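Local coordinates for protein relik capsid n-terminal domain (Oryctolagus cuniculus, PDB 2XGU) that probably builds, as the N-terminal domain of a lentiviral capsid protein, part of the shell that encloses the viral genome, at residues Glu10-Val14 and Phe47-Asp51; Leu18-Trp22 and Tyr39-Ile43; Lys72-Lys76 and Glu130-Cys135; Leu97-Ile102 and Arg116-Ala120. All coordinates share one frame. Residue numbers count along the deposited sequence, not the author numbering.

Interaction 1: residues Glu10-Val14 and Phe47-Asp51; sequences EYEPV and FTSVD
Glu10-Val14 runs extended, with Glu10 and Tyr11 ending strand 8-11 of the N-terminal hairpin and Glu12-Val14 continuing as loop. Phe47-Asp51 turns from extended phi/psi at Phe47 and Thr48 into helix 49-57. The two segments converge toward Val14 and Asp51: the CA atoms of Tyr11 and Thr48 lie 9.2 Å apart, those of Val14 and Asp51 6.4 Å. Thr48 (chi1 p) is the N-cap, and with Asp51 (chi1 m) it forms a capping box: Asp51 N donates to Thr48 OG1 at 3.1 Å and Thr48 N to Asp51 OD2 at 2.9 Å. Tyr11 (chi1 t) donates from OH to Asp51 OD1 at 2.6 Å, while its CE1 packs 3.8 Å from Thr48 CG2. A water accepts from Val14 N at 2.9 Å and donates to Asp51 OD1 at 2.8 Å. Beside this polar group, Val14 (chi1 t) brings CG2 to 3.7 Å from Phe47 CZ (Phe47 chi1 m) and 4.0 Å from Asp51 CB. Asp51 touches Pro1, consistent with mature retroviral capsids, whose N-terminal proline folds back onto an aspartate of the corresponding helix. One carboxylate thus serves two sides: OD2 accepts from Thr48 N, OD1 from Tyr11 and the water.

Interaction 2: residues Leu18-Trp22 and Tyr39-Ile43; sequences LIAAW and YFGVI
Leu18-Trp22 lies in helix 16-29 and Tyr39-Ile43 at the end of helix 34-43. They run nearly antiparallel at 165°, their axes 12.1 Å apart at closest approach, a spacing filled by large side chains. CA atoms pair as Leu18 with Ile43 (8.5 Å) and Trp22 with Phe40 (7.9 Å). Leu18 (chi1 t, chi2 p) brings CD1 to 4.0 Å from Ile43 CG2. One turn on, Ala21 points toward the partner helix, its CB 3.4 Å from Tyr39 OH. This is the first helical hairpin of the capsid N-terminal domain, and its inner side closes against helices 49-57 and 118-134. Trp22 (chi1 t, chi2 -114°) fills the gap: CH2 lies 3.6 Å from Phe40 CD1, which sits over one indole face, the six-membered rings inclined at 59° with centroids 5.3 Å apart. Tyr39 (chi1 t) meets the indole edge, CD2 to Trp22 CE3 3.6 Å, and Ile43 (chi1 p) has CD1 4.1 Å from Trp22 CE3. Trp22 NE1 hydrogen-bonds to Thr59.

Interaction 3: residues Lys72-Lys76 and Glu130-Cys135; sequences KIKEK and EALQEC
Lys72-Lys76 is a turn within helix 63-83; Glu130-Cys135 lies at the C-terminal end of helix 118-134. The short axes cross at 131°, 9.8 Å apart at closest approach, and the backbones come nearest at Lys72 and Ala131, whose CA atoms are 5.4 Å apart. Apolar contact centres on Ala131, small enough to permit this approach: its CB lies 3.8 Å from Lys72 CB and 3.7 Å from Ile73 CG1. Lys72 (chi1 m, chi2 and chi3 t, chi4 m) adds to it, CE resting 3.6 Å from Cys135 SG.

Charge pairing joins the outer side. Lys76, with the same rotamer, extends until NZ stands 3.3 Å from Glu130 OE1 and 3.4 Å from Glu134 OE2, two salt bridges whose hydrogen bonds are weak. The aliphatic chain of Lys72 passes beside the other carboxylate oxygen, CD 3.7 Å from Glu134 OE1. One water accepts from Lys72 NZ (2.8 Å) and donates to Glu134 OE1 (2.6 Å); another lies 2.5 Å from Lys76 NZ and 3.0 Å from Glu130 OE1. The carboxylate of Glu130 of the second subunit lies close to that of Glu134, two like charges, and makes a long, weak ion pair with Lys76.

Two helices of the mainly helical capsid N-terminal domain thus cross with Ala131 at the closest point and a Lys76-Glu130-Glu134 salt-bridge network on the side facing the second subunit.

Interaction 4: residues Leu97-Ile102 and Arg116-Ala120; sequences LTSDQI and RFADA
Leu97 (chi1 m, chi2 t) lays CD1 into the bend where the 116-120 chain enters helix 118-134, 3.5 Å from Ala120 CB, 3.7 Å from Phe117 CD1 and 3.8 Å from Arg116 O. Its other methyl, CD2, lies 4.0 Å from Arg116 NE, a nitrogen buried without a polar partner in the model. Arg116 runs fully extended (chi1 to chi3 t), which carries its guanidinium along Leu97 to the vicinity of Gln101. At Phe117, the N-cap residue of helix 118-134 (chi1 m), the CA-to-CB bond points sideways but the ring comes near, and Gln101 CB meets its edge 4.0 Å from Phe117 CE1.

Leu97 and Thr98 are extended, and helix 99-102 is a single turn. Thr98 (chi1 p) caps it, OG1 accepting from Gln101 N at 3.2 Å, while Thr98 O accepts from Ile102 N at 2.9 Å. This turn follows the long proline-rich loop after helix 63-83, which corresponds in position to the cyclophilin-binding loop of HIV-1 capsid; the contact probably seats its returning end on the bundle. Leu97 O is further held by Trp80 of helix 63-83, and Ser99 OG by Asp81.

The backbones are closest at Ile102 and Ala120, CA to CA 5.0 Å. Ile102 (chi1 m, chi2 t) has CG2 3.7 Å from Ala120 O and CG1 4.2 Å from Ala120 CB, and its side chain continues onto Leu123, Tyr124 and Trp127.

Overall arrangement
Interaction 2 is apolar and aromatic, packing Trp22 and Phe40 into the interior with no exposed residue touching. Interactions 1 and 4 each include one exposed touching residue; 1 centres on a buried carboxylate, 4 is chiefly apolar. Interaction 3 combines a small apolar centre with charges facing a second subunit. Helix 118-134 serves both 3 and 4, at its C-terminal and N-terminal ends. Interaction 2 touches interaction 1 through Val14 on Ile19 and Phe47 on Leu18, and interaction 3 through Phe40 on Leu132. Ser49 OG probably hydrogen-bonds Ile102 O, linking 1 to 4. Interactions 1 and 3, about 21 Å apart between centres, lie on opposite sides of the chain's centre, as do 2 and 4.

Interaction 1: residues Glu10-Val14 and Phe47-Asp51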
# COMPACT_ATOMS: atom_id res chain seq x y z
N GLU A 10 17.41 11.37 18.10
CA GLU A 10 17.62 12.75 17.67
C GLU A 10 16.92 12.98 16.34
O GLU A 10 16.75 12.06 15.55
CB GLU A 10 19.12 13.04 17.50
CG GLU A 10 19.95 12.82 18.75
CD GLU A 10 19.76 13.91 19.79
OE1 GLU A 10 18.85 14.74 19.63
OE2 GLU A 10 20.54 13.94 20.78
N TYR A 11 16.51 14.21 16.08
CA TYR A 11 15.92 14.54 14.79
C TYR A 11 16.87 15.38 13.97
O TYR A 11 17.52 16.29 14.50
CB TYR A 11 14.60 15.31 14.96
CG TYR A 11 14.08 15.82 13.64
CD1 TYR A 11 13.47 14.96 12.74
CD2 TYR A 11 14.22 17.17 13.26
CE1 TYR A 11 12.99 15.40 11.52
CE2 TYR A 11 13.74 17.62 12.03
CZ TYR A 11 13.13 16.72 11.16
OH TYR A 11 12.66 17.11 9.93
N GLU A 12 16.94 15.09 12.68
CA GLU A 12 17.58 15.99 11.72
C GLU A 12 16.75 16.07 10.44
O GLU A 12 16.13 15.09 10.03
CB GLU A 12 19.00 15.52 11.39
CG GLU A 12 19.94 15.43 12.59
CD GLU A 12 20.24 16.79 13.21
OE1 GLU A 12 20.82 16.81 14.33
OE2 GLU A 12 19.91 17.83 12.60
N PRO A 13 16.70 17.24 9.81
CA PRO A 13 15.94 17.29 8.56
C PRO A 13 16.60 16.46 7.45
O PRO A 13 17.77 16.07 7.57
CB PRO A 13 15.97 18.78 8.19
CG PRO A 13 17.16 19.32 8.87
CD PRO A 13 17.31 18.54 10.15
N VAL A 14 15.86 16.20 6.38
CA VAL A 14 16.43 15.47 5.26
C VAL A 14 17.60 16.29 4.71
O VAL A 14 17.48 17.51 4.54
CB VAL A 14 15.39 15.20 4.16
CG1 VAL A 14 16.05 14.48 2.99
CG2 VAL A 14 14.23 14.37 4.71
N PHE A 47 11.26 8.51 8.82
CA PHE A 47 10.90 9.89 8.43
C PHE A 47 9.70 10.37 9.24
O PHE A 47 8.77 9.59 9.51
CB PHE A 47 10.52 9.96 6.95
CG PHE A 47 11.67 10.20 6.02
CD1 PHE A 47 12.96 9.81 6.35
CD2 PHE A 47 11.45 10.83 4.80
CE1 PHE A 47 14.02 10.05 5.46
CE2 PHE A 47 12.50 11.07 3.92
CZ PHE A 47 13.78 10.68 4.26
N THR A 48 9.66 11.66 9.57
CA THR A 48 8.42 12.24 10.08
C THR A 48 7.49 12.58 8.91
O THR A 48 7.88 12.50 7.74
CB THR A 48 8.69 13.54 10.86
OG1 THR A 48 9.06 14.57 9.92
CG2 THR A 48 9.81 13.35 11.87
N SER A 49 6.25 12.95 9.22
CA SER A 49 5.33 13.34 8.17
C SER A 49 5.83 14.59 7.44
O SER A 49 5.64 14.74 6.23
CB SER A 49 3.92 13.51 8.74
OG SER A 49 3.51 12.30 9.36
N VAL A 50 6.47 15.49 8.18
CA VAL A 50 7.05 16.69 7.56
C VAL A 50 8.18 16.33 6.57
O VAL A 50 8.26 16.89 5.47
CB VAL A 50 7.56 17.68 8.62
CG1 VAL A 50 8.34 18.82 7.97
CG2 VAL A 50 6.37 18.25 9.42
N ASP A 51 9.04 15.39 6.96
CA ASP A 51 10.08 14.88 6.07
C ASP A 51 9.48 14.29 4.79
O ASP A 51 10.00 14.50 3.69
CB ASP A 51 10.87 13.76 6.76
CG ASP A 51 11.66 14.23 7.97
OD1 ASP A 51 12.06 15.40 8.05
OD2 ASP A 51 11.93 13.38 8.86
O HOH W 1 13.21 17.24 6.24

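Interaction 2: residues Leu18-Trp22 and Tyr39-Ile43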
# COMPACT_ATOMS: atom_id res chain seq x y z
N LEU A 18 20.51 13.47 0.15
CA LEU A 18 19.37 12.60 -0.06
C LEU A 18 18.31 13.24 -0.95
O LEU A 18 17.74 12.57 -1.80
CB LEU A 18 18.76 12.18 1.27
CG LEU A 18 17.59 11.20 1.11
CD1 LEU A 18 17.99 9.97 0.30
CD2 LEU A 18 17.09 10.80 2.50
N ILE A 19 18.07 14.54 -0.78
CA ILE A 19 17.13 15.22 -1.65
C ILE A 19 17.60 15.08 -3.10
O ILE A 19 16.82 14.69 -3.98
CB ILE A 19 16.98 16.69 -1.27
CG1 ILE A 19 16.31 16.80 0.10
CG2 ILE A 19 16.20 17.46 -2.34
CD1 ILE A 19 16.33 18.20 0.69
N ALA A 20 18.87 15.36 -3.34
CA ALA A 20 19.43 15.28 -4.69
C ALA A 20 19.34 13.86 -5.24
O ALA A 20 19.01 13.68 -6.41
CB ALA A 20 20.86 15.78 -4.72
N ALA A 21 19.62 12.87 -4.40
CA ALA A 21 19.59 11.47 -4.83
C ALA A 21 18.17 10.98 -5.16
O ALA A 21 17.97 10.28 -6.16
CB ALA A 21 20.24 10.59 -3.76
N TRP A 22 17.21 11.36 -4.33
CA TRP A 22 15.81 11.05 -4.59
C TRP A 22 15.35 11.69 -5.90
O TRP A 22 14.70 11.04 -6.72
CB TRP A 22 14.95 11.57 -3.43
CG TRP A 22 13.47 11.62 -3.74
CD1 TRP A 22 12.70 12.74 -3.85
CD2 TRP A 22 12.59 10.51 -4.02
NE1 TRP A 22 11.41 12.41 -4.15
CE2 TRP A 22 11.31 11.05 -4.25
CE3 TRP A 22 12.76 9.12 -4.05
CZ2 TRP A 22 10.20 10.25 -4.55
CZ3 TRP A 22 11.65 8.32 -4.35
CH2 TRP A 22 10.39 8.89 -4.60
N TYR A 39 12.58 2.31 -3.68
CA TYR A 39 13.56 3.30 -3.21
C TYR A 39 12.94 4.22 -2.15
O TYR A 39 13.54 4.44 -1.08
CB TYR A 39 14.07 4.11 -4.41
CG TYR A 39 15.21 5.09 -4.15
CD1 TYR A 39 16.50 4.80 -4.61
CD2 TYR A 39 15.00 6.30 -3.50
CE1 TYR A 39 17.55 5.68 -4.41
CE2 TYR A 39 16.07 7.19 -3.30
CZ TYR A 39 17.32 6.87 -3.76
OH TYR A 39 18.38 7.74 -3.58
N PHE A 40 11.74 4.73 -2.41
CA PHE A 40 11.09 5.55 -1.40
C PHE A 40 10.87 4.77 -0.10
O PHE A 40 11.05 5.30 1.00
CB PHE A 40 9.77 6.12 -1.93
CG PHE A 40 9.17 7.17 -1.03
CD1 PHE A 40 9.61 8.48 -1.08
CD2 PHE A 40 8.20 6.82 -0.11
CE1 PHE A 40 9.06 9.44 -0.24
CE2 PHE A 40 7.66 7.77 0.74
CZ PHE A 40 8.09 9.07 0.67
N GLY A 41 10.45 3.50 -0.22
CA GLY A 41 10.26 2.67 0.96
C GLY A 41 11.53 2.56 1.81
O GLY A 41 11.48 2.68 3.03
N VAL A 42 12.66 2.35 1.16
CA VAL A 42 13.94 2.21 1.84
C VAL A 42 14.36 3.51 2.55
O VAL A 42 14.74 3.51 3.73
CB VAL A 42 15.05 1.73 0.86
CG1 VAL A 42 16.42 1.76 1.52
CG2 VAL A 42 14.75 0.32 0.33
N ILE A 43 14.29 4.63 1.84
CA ILE A 43 14.82 5.87 2.42
C ILE A 43 13.93 6.48 3.50
O ILE A 43 14.42 7.24 4.35
CB ILE A 43 15.11 6.96 1.34
CG1 ILE A 43 13.83 7.46 0.69
CG2 ILE A 43 16.11 6.43 0.31
CD1 ILE A 43 14.06 8.67 -0.20

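Interaction 3: residues Lys72-Lys76 and Glu130-Cys135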
# COMPACT_ATOMS: atom_id res chain seq x y z
N LYS A 72 -4.99 9.47 -3.89
CA LYS A 72 -5.19 8.25 -3.10
C LYS A 72 -4.92 8.50 -1.62
O LYS A 72 -5.62 7.97 -0.78
CB LYS A 72 -4.37 7.08 -3.65
CG LYS A 72 -4.92 6.55 -4.96
CD LYS A 72 -4.19 5.31 -5.43
CE LYS A 72 -4.79 4.83 -6.74
NZ LYS A 72 -6.27 4.72 -6.67
N ILE A 73 -3.91 9.31 -1.31
CA ILE A 73 -3.66 9.73 0.07
C ILE A 73 -4.87 10.46 0.66
O ILE A 73 -5.27 10.20 1.80
CB ILE A 73 -2.39 10.61 0.18
CG1 ILE A 73 -1.14 9.79 -0.17
CG2 ILE A 73 -2.26 11.22 1.57
CD1 ILE A 73 0.07 10.65 -0.46
N LYS A 74 -5.46 11.35 -0.13
CA LYS A 74 -6.64 12.10 0.33
C LYS A 74 -7.80 11.16 0.59
O LYS A 74 -8.55 11.35 1.55
CB LYS A 74 -7.04 13.17 -0.69
CG LYS A 74 -6.14 14.39 -0.65
CD LYS A 74 -6.59 15.45 -1.63
CE LYS A 74 -5.59 16.59 -1.70
NZ LYS A 74 -5.98 17.62 -2.71
N GLU A 75 -7.94 10.15 -0.26
CA GLU A 75 -9.02 9.18 -0.09
C GLU A 75 -8.86 8.42 1.22
O GLU A 75 -9.84 8.18 1.93
CB GLU A 75 -9.07 8.21 -1.28
CG GLU A 75 -9.44 8.87 -2.60
CD GLU A 75 -9.31 7.92 -3.79
OE1 GLU A 75 -9.07 6.71 -3.56
OE2 GLU A 75 -9.45 8.38 -4.94
N LYS A 76 -7.62 8.04 1.55
CA LYS A 76 -7.33 7.38 2.82
C LYS A 76 -7.63 8.28 4.01
O LYS A 76 -8.13 7.82 5.04
CB LYS A 76 -5.86 6.96 2.89
CG LYS A 76 -5.45 5.93 1.85
CD LYS A 76 -3.97 5.58 2.01
CE LYS A 76 -3.45 4.75 0.86
NZ LYS A 76 -4.25 3.50 0.67
N GLU A 130 1.32 2.91 0.30
CA GLU A 130 0.15 2.27 -0.28
C GLU A 130 -0.32 3.03 -1.52
O GLU A 130 -0.65 2.42 -2.53
CB GLU A 130 -0.97 2.14 0.75
CG GLU A 130 -0.59 1.15 1.83
CD GLU A 130 -1.60 1.06 2.95
OE1 GLU A 130 -2.50 1.92 3.00
OE2 GLU A 130 -1.49 0.13 3.77
N ALA A 131 -0.35 4.35 -1.45
CA ALA A 131 -0.80 5.16 -2.57
C ALA A 131 0.11 4.99 -3.79
O ALA A 131 -0.36 4.81 -4.91
CB ALA A 131 -0.89 6.63 -2.17
N LEU A 132 1.42 5.05 -3.55
CA LEU A 132 2.38 4.80 -4.63
C LEU A 132 2.19 3.42 -5.26
O LEU A 132 2.14 3.27 -6.48
CB LEU A 132 3.81 4.97 -4.13
CG LEU A 132 4.23 6.39 -3.80
CD1 LEU A 132 5.47 6.41 -2.93
CD2 LEU A 132 4.47 7.12 -5.11
N GLN A 133 2.10 2.40 -4.41
CA GLN A 133 1.95 1.03 -4.87
C GLN A 133 0.70 0.86 -5.74
O GLN A 133 0.73 0.15 -6.74
CB GLN A 133 1.85 0.11 -3.65
CG GLN A 133 2.61 -1.21 -3.70
CD GLN A 133 4.12 -1.06 -3.89
OE1 GLN A 133 4.61 -1.19 -5.00
NE2 GLN A 133 4.86 -0.82 -2.80
N GLU A 134 -0.38 1.53 -5.36
CA GLU A 134 -1.65 1.44 -6.09
C GLU A 134 -1.62 2.20 -7.42
O GLU A 134 -2.50 2.02 -8.26
CB GLU A 134 -2.82 1.88 -5.19
CG GLU A 134 -3.02 0.94 -3.99
CD GLU A 134 -3.76 1.58 -2.80
OE1 GLU A 134 -4.47 2.58 -2.99
OE2 GLU A 134 -3.61 1.05 -1.67
N CYS A 135 -0.59 3.01 -7.63
CA CYS A 135 -0.41 3.75 -8.88
C CYS A 135 0.78 3.22 -9.67
O CYS A 135 1.27 3.87 -10.59
CB CYS A 135 -0.20 5.24 -8.61
SG CYS A 135 -1.57 6.06 -7.81
O HOH W 2 -6.40 2.62 -4.78
O HOH W 3 -5.33 2.89 2.89

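Interaction 4: residues Leu97-Ile102 and Arg116-Ala120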
# COMPACT_ATOMS: atom_id res chain seq x y z
N LEU A 97 -5.29 10.57 16.60
CA LEU A 97 -5.09 11.77 15.81
C LEU A 97 -6.02 11.90 14.61
O LEU A 97 -6.59 10.91 14.14
CB LEU A 97 -3.63 11.84 15.36
CG LEU A 97 -2.64 11.90 16.53
CD1 LEU A 97 -1.23 11.61 16.05
CD2 LEU A 97 -2.70 13.24 17.22
N THR A 98 -6.20 13.13 14.15
CA THR A 98 -6.95 13.38 12.92
C THR A 98 -6.07 13.08 11.71
O THR A 98 -4.84 12.99 11.83
CB THR A 98 -7.39 14.85 12.80
OG1 THR A 98 -6.23 15.66 12.62
CG2 THR A 98 -8.16 15.31 14.04
N SER A 99 -6.68 12.95 10.55
CA SER A 99 -5.87 12.73 9.36
C SER A 99 -4.93 13.90 9.09
O SER A 99 -3.81 13.69 8.61
CB SER A 99 -6.71 12.39 8.12
OG SER A 99 -7.41 13.52 7.62
N ASP A 100 -5.37 15.12 9.40
CA ASP A 100 -4.50 16.28 9.16
C ASP A 100 -3.23 16.13 9.99
O ASP A 100 -2.12 16.34 9.50
CB ASP A 100 -5.20 17.59 9.52
CG ASP A 100 -6.04 18.16 8.38
OD1 ASP A 100 -5.94 17.68 7.23
OD2 ASP A 100 -6.81 19.12 8.64
N GLN A 101 -3.39 15.73 11.25
CA GLN A 101 -2.25 15.52 12.14
C GLN A 101 -1.36 14.38 11.65
O GLN A 101 -0.13 14.47 11.69
CB GLN A 101 -2.74 15.24 13.57
CG GLN A 101 -3.38 16.46 14.23
CD GLN A 101 -3.95 16.16 15.61
OE1 GLN A 101 -3.61 16.82 16.59
NE2 GLN A 101 -4.82 15.16 15.68
N ILE A 102 -1.98 13.29 11.22
CA ILE A 102 -1.21 12.16 10.69
C ILE A 102 -0.38 12.58 9.47
O ILE A 102 0.78 12.17 9.34
CB ILE A 102 -2.14 10.95 10.40
CG1 ILE A 102 -2.65 10.36 11.71
CG2 ILE A 102 -1.44 9.89 9.57
CD1 ILE A 102 -3.93 9.55 11.55
N ARG A 116 4.41 12.20 20.51
CA ARG A 116 2.97 12.24 20.24
C ARG A 116 2.66 11.76 18.83
O ARG A 116 1.55 11.30 18.55
CB ARG A 116 2.42 13.66 20.45
CG ARG A 116 0.93 13.78 20.23
CD ARG A 116 0.44 15.22 20.34
NE ARG A 116 -1.01 15.31 20.18
CZ ARG A 116 -1.66 16.42 19.84
NH1 ARG A 116 -0.99 17.54 19.62
NH2 ARG A 116 -2.98 16.40 19.71
N PHE A 117 3.64 11.90 17.93
CA PHE A 117 3.44 11.58 16.52
C PHE A 117 4.25 10.37 16.04
O PHE A 117 4.33 10.12 14.84
CB PHE A 117 3.74 12.82 15.66
CG PHE A 117 2.82 13.97 15.93
CD1 PHE A 117 1.54 13.98 15.41
CD2 PHE A 117 3.23 15.04 16.71
CE1 PHE A 117 0.68 15.04 15.66
CE2 PHE A 117 2.38 16.10 16.96
CZ PHE A 117 1.10 16.10 16.44
N ALA A 118 4.82 9.60 16.96
CA ALA A 118 5.66 8.45 16.59
C ALA A 118 4.90 7.39 15.79
O ALA A 118 5.33 6.97 14.72
CB ALA A 118 6.29 7.83 17.84
N ASP A 119 3.77 6.94 16.33
CA ASP A 119 2.93 6.03 15.57
C ASP A 119 2.36 6.73 14.33
O ASP A 119 2.24 6.11 13.27
CB ASP A 119 1.81 5.46 16.45
CG ASP A 119 0.91 4.53 15.69
OD1 ASP A 119 1.40 3.49 15.19
OD2 ASP A 119 -0.28 4.85 15.56
N ALA A 120 2.01 8.00 14.45
CA ALA A 120 1.38 8.73 13.34
C ALA A 120 2.26 8.81 12.10
O ALA A 120 1.77 8.64 10.99
CB ALA A 120 0.98 10.12 13.78